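Local coordinates for protein putative metalloprotease II (Bacteroides fragilis, PDB 4ON1) that is a zinc-containing member of the fragilysin-related metalloproteases, probably an extracellular enzyme that cuts peptide bonds within proteins, at residues D135-G143 / I153-N166. Residues are numbered along the deposited sequence; the frame is centred on the assembly and turned at random.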
loop_
_atom_site.group_PDB
_atom_site.type_symbol
_atom_site.label_atom_id
_atom_site.label_comp_id
_atom_site.label_asym_id
_atom_site.label_seq_id
_atom_site.Cartn_x
_atom_site.Cartn_y
_atom_site.Cartn_z
ATOM N N ASP A 135 20.621 -9.243 11.519
ATOM C CA ASP A 135 21.184 -9.658 10.238
ATOM C C ASP A 135 20.107 -10.276 9.344
ATOM O O ASP A 135 20.217 -10.273 8.117
ATOM C CB ASP A 135 22.335 -10.648 10.465
ATOM C CG ASP A 135 21.864 -11.978 11.035
ATOM O OD1 ASP A 135 21.033 -11.972 11.971
ATOM O OD2 ASP A 135 22.338 -13.032 10.557
ATOM N N LYS A 136 19.060 -10.793 9.980
ATOM C CA LYS A 136 17.962 -11.480 9.305
ATOM C C LYS A 136 16.921 -10.552 8.667
ATOM O O LYS A 136 15.917 -10.228 9.305
ATOM C CB LYS A 136 17.251 -12.415 10.290
ATOM C CG LYS A 136 18.084 -13.589 10.800
ATOM C CD LYS A 136 17.230 -14.492 11.690
ATOM C CE LYS A 136 17.855 -15.861 11.904
ATOM N NZ LYS A 136 19.131 -15.790 12.669
ATOM N N ILE A 137 17.141 -10.125 7.426
ATOM C CA ILE A 137 16.099 -9.379 6.715
ATOM C C ILE A 137 14.867 -10.261 6.486
ATOM O O ILE A 137 13.728 -9.838 6.716
ATOM C CB ILE A 137 16.573 -8.847 5.350
ATOM C CG1 ILE A 137 17.730 -7.865 5.511
ATOM C CG2 ILE A 137 15.424 -8.158 4.620
ATOM C CD1 ILE A 137 18.088 -7.145 4.215
ATOM N N VAL A 138 15.099 -11.485 6.025
ATOM C CA VAL A 138 14.008 -12.414 5.762
ATOM C C VAL A 138 14.095 -13.660 6.639
ATOM O O VAL A 138 15.106 -14.360 6.637
ATOM C CB VAL A 138 13.989 -12.859 4.288
ATOM C CG1 VAL A 138 12.916 -13.921 4.076
ATOM C CG2 VAL A 138 13.772 -11.665 3.365
ATOM N N VAL A 139 13.038 -13.923 7.400
ATOM C CA VAL A 139 12.951 -15.153 8.185
ATOM C C VAL A 139 11.751 -15.983 7.735
ATOM O O VAL A 139 10.645 -15.462 7.627
ATOM C CB VAL A 139 12.836 -14.868 9.695
ATOM C CG1 VAL A 139 12.595 -16.160 10.466
ATOM C CG2 VAL A 139 14.094 -14.174 10.196
ATOM N N CYS A 140 11.979 -17.259 7.432
ATOM C CA CYS A 140 10.890 -18.160 7.067
ATOM C C CYS A 140 10.645 -19.146 8.195
ATOM O O CYS A 140 11.535 -19.907 8.554
ATOM C CB CYS A 140 11.202 -18.916 5.770
ATOM S SG CYS A 140 11.549 -17.861 4.342
ATOM N N ASN A 141 9.447 -19.114 8.766
ATOM C CA ASN A 141 9.089 -20.042 9.835
ATOM C C ASN A 141 8.376 -21.272 9.289
ATOM O O ASN A 141 7.353 -21.165 8.612
ATOM C CB ASN A 141 8.226 -19.345 10.888
ATOM C CG ASN A 141 9.010 -18.324 11.700
ATOM O OD1 ASN A 141 9.890 -18.688 12.483
ATOM N ND2 ASN A 141 8.691 -17.046 11.522
ATOM N N THR A 142 8.935 -22.443 9.579
ATOM C CA THR A 142 8.423 -23.694 9.031
ATOM C C THR A 142 7.966 -24.677 10.107
ATOM O O THR A 142 8.244 -24.490 11.291
ATOM C CB THR A 142 9.488 -24.382 8.156
ATOM O OG1 THR A 142 10.534 -24.895 8.992
ATOM C CG2 THR A 142 10.084 -23.391 7.172
ATOM N N GLY A 143 7.264 -25.722 9.678
ATOM C CA GLY A 143 6.837 -26.779 10.575
ATOM C C GLY A 143 7.853 -27.902 10.684
ATOM O O GLY A 143 9.057 -27.681 10.552
ATOM N N ILE A 153 6.231 -24.191 4.984
ATOM C CA ILE A 153 6.377 -22.835 5.511
ATOM C C ILE A 153 5.070 -22.320 6.112
ATOM O O ILE A 153 4.016 -22.368 5.474
ATOM C CB ILE A 153 6.874 -21.872 4.426
ATOM C CG1 ILE A 153 8.240 -22.343 3.934
ATOM C CG2 ILE A 153 6.961 -20.440 4.960
ATOM C CD1 ILE A 153 8.839 -21.477 2.882
ATOM N N LYS A 154 5.156 -21.833 7.347
ATOM C CA LYS A 154 4.003 -21.326 8.090
ATOM C C LYS A 154 3.756 -19.842 7.803
ATOM O O LYS A 154 2.638 -19.417 7.497
ATOM C CB LYS A 154 4.233 -21.525 9.596
ATOM C CG LYS A 154 4.612 -22.953 10.000
ATOM C CD LYS A 154 3.421 -23.734 10.504
ATOM C CE LYS A 154 3.439 -23.825 12.015
ATOM N NZ LYS A 154 2.131 -24.286 12.557
ATOM N N ASN A 155 4.820 -19.061 7.941
ATOM C CA ASN A 155 4.783 -17.623 7.721
ATOM C C ASN A 155 6.127 -17.076 7.273
ATOM O O ASN A 155 7.152 -17.756 7.360
ATOM C CB ASN A 155 4.350 -16.912 8.995
ATOM C CG ASN A 155 5.322 -17.129 10.131
ATOM O OD1 ASN A 155 6.385 -16.501 10.184
ATOM N ND2 ASN A 155 4.965 -18.023 11.052
ATOM N N ILE A 156 6.108 -15.826 6.833
ATOM C CA ILE A 156 7.304 -15.104 6.440
ATOM C C ILE A 156 7.382 -13.831 7.272
ATOM O O ILE A 156 6.389 -13.126 7.422
ATOM C CB ILE A 156 7.292 -14.725 4.946
ATOM C CG1 ILE A 156 7.192 -15.968 4.073
ATOM C CG2 ILE A 156 8.543 -13.977 4.590
ATOM C CD1 ILE A 156 8.247 -16.976 4.372
ATOM N N ARG A 157 8.561 -13.551 7.815
ATOM C CA ARG A 157 8.804 -12.347 8.604
ATOM C C ARG A 157 9.845 -11.485 7.895
ATOM O O ARG A 157 10.994 -11.891 7.746
ATOM C CB ARG A 157 9.280 -12.731 10.006
ATOM C CG ARG A 157 9.555 -11.579 10.952
ATOM C CD ARG A 157 10.344 -12.098 12.135
ATOM N NE ARG A 157 10.376 -11.162 13.252
ATOM C CZ ARG A 157 11.256 -10.175 13.373
ATOM N NH1 ARG A 157 12.170 -9.977 12.431
ATOM N NH2 ARG A 157 11.215 -9.384 14.439
ATOM N N ILE A 158 9.433 -10.305 7.451
ATOM C CA ILE A 158 10.307 -9.417 6.692
ATOM C C ILE A 158 10.611 -8.152 7.486
ATOM O O ILE A 158 9.695 -7.478 7.953
ATOM C CB ILE A 158 9.677 -8.999 5.353
ATOM C CG1 ILE A 158 9.190 -10.221 4.581
ATOM C CG2 ILE A 158 10.685 -8.210 4.525
ATOM C CD1 ILE A 158 10.333 -11.075 4.074
ATOM N N ASP A 159 11.889 -7.819 7.626
ATOM C CA ASP A 159 12.251 -6.553 8.246
ATOM C C ASP A 159 12.252 -5.456 7.183
ATOM O O ASP A 159 13.198 -5.335 6.409
ATOM C CB ASP A 159 13.618 -6.656 8.926
ATOM C CG ASP A 159 13.877 -5.519 9.898
ATOM O OD1 ASP A 159 14.485 -5.780 10.958
ATOM O OD2 ASP A 159 13.483 -4.369 9.605
ATOM N N ILE A 160 11.184 -4.664 7.149
ATOM C CA ILE A 160 11.043 -3.610 6.146
ATOM C C ILE A 160 12.124 -2.544 6.304
ATOM O O ILE A 160 12.722 -2.088 5.328
ATOM C CB ILE A 160 9.660 -2.923 6.246
ATOM C CG1 ILE A 160 8.528 -3.954 6.158
ATOM C CG2 ILE A 160 9.505 -1.825 5.183
ATOM C CD1 ILE A 160 8.512 -4.744 4.866
ATOM N N THR A 161 12.372 -2.154 7.547
ATOM C CA THR A 161 13.373 -1.143 7.842
ATOM C C THR A 161 14.742 -1.545 7.301
ATOM O O THR A 161 15.437 -0.734 6.691
ATOM C CB THR A 161 13.447 -0.882 9.347
ATOM O OG1 THR A 161 12.174 -0.397 9.795
ATOM C CG2 THR A 161 14.532 0.141 9.665
ATOM N N LYS A 162 15.121 -2.800 7.517
ATOM C CA LYS A 162 16.373 -3.321 6.980
ATOM C C LYS A 162 16.379 -3.303 5.458
ATOM O O LYS A 162 17.342 -2.848 4.841
ATOM C CB LYS A 162 16.617 -4.746 7.473
ATOM C CG LYS A 162 17.737 -4.888 8.483
ATOM C CD LYS A 162 17.269 -4.646 9.899
ATOM C CE LYS A 162 18.228 -5.281 10.900
ATOM N NZ LYS A 162 18.253 -6.772 10.775
ATOM N N ALA A 163 15.292 -3.792 4.860
ATOM C CA ALA A 163 15.161 -3.843 3.405
ATOM C C ALA A 163 15.297 -2.462 2.767
ATOM O O ALA A 163 15.936 -2.305 1.725
ATOM C CB ALA A 163 13.840 -4.467 3.019
ATOM N N ILE A 164 14.685 -1.467 3.396
ATOM C CA ILE A 164 14.790 -0.092 2.933
ATOM C C ILE A 164 16.235 0.401 3.056
ATOM O O ILE A 164 16.756 1.056 2.153
ATOM C CB ILE A 164 13.852 0.848 3.716
ATOM C CG1 ILE A 164 12.386 0.519 3.427
ATOM C CG2 ILE A 164 14.122 2.299 3.358
ATOM C CD1 ILE A 164 11.419 1.400 4.201
ATOM N N GLY A 165 16.878 0.080 4.176
ATOM C CA GLY A 165 18.238 0.534 4.433
ATOM C C GLY A 165 19.277 0.045 3.438
ATOM O O GLY A 165 20.345 0.647 3.300
ATOM N N ASN A 166 18.966 -1.045 2.743
ATOM C CA ASN A 166 19.872 -1.610 1.747
ATOM C C ASN A 166 19.602 -1.098 0.329
ATOM O O ASN A 166 20.276 -1.495 -0.621
ATOM C CB ASN A 166 19.806 -3.138 1.774
ATOM C CG ASN A 166 20.621 -3.735 2.908
ATOM O OD1 ASN A 166 20.633 -3.213 4.024
ATOM N ND2 ASN A 166 21.324 -4.825 2.619
#
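Val139 and Arg157 form a hydrogen-bonded pair of an antiparallel beta hairpin, strands 138-142 and 153-159, in the region assigned to the fragilysin N-terminal domain. Arg157 N to Val139 O is 2.8 Å and nearly straight, and Val139 N returns the bond to Arg157 O. Two residues on, Asp159 N reaches Ile137 O at 2.9 Å. At the other end a classic beta bulge shifts the register by one residue: Lys154 and Asn155 both face Asn141, whose O takes a short 2.6 Å bond from Lys154 N and only a weak one from Asn155 N.

Val138, Cys140, Ile156 and Ile158 share the apolar face, where strand 153-159 meets helix 112-126, Ile156 resting on Met115 and Ala119 and Ile158 on Tyr122. Ile158 CD1 lies against both methyls of Val138, closer to CG2 at 3.6 Å, the two side chains running alongside each other. Farther along, Ile156 CD1 touches Cys140 SG at 3.4 Å. On the other face Arg157 stretches out, CG anti to the backbone N (chi1 -179°), and its NE pairs with Glu49.

Beyond the strands the chain turns into helix 160-165, with Asp159 as N-cap: its OD2 accepts Lys162 N from above the carboxylate plane. Ile137 CG1 packs on the CB of Lys162, so the residue leading into strand 138-142 also leans on this helix.

Beside the bulge two amides meet, their planes 50° apart. Asn155 CG sits between its own N and carbonyl carbon (chi1 62°), which brings OD1 over to Asn141, while its ND2 is held by the carbonyls of Arg24 and Met26. With the Asn155 amide held in this way, Asn141 ND2 donates to Asn155 OD1 at 2.7 Å.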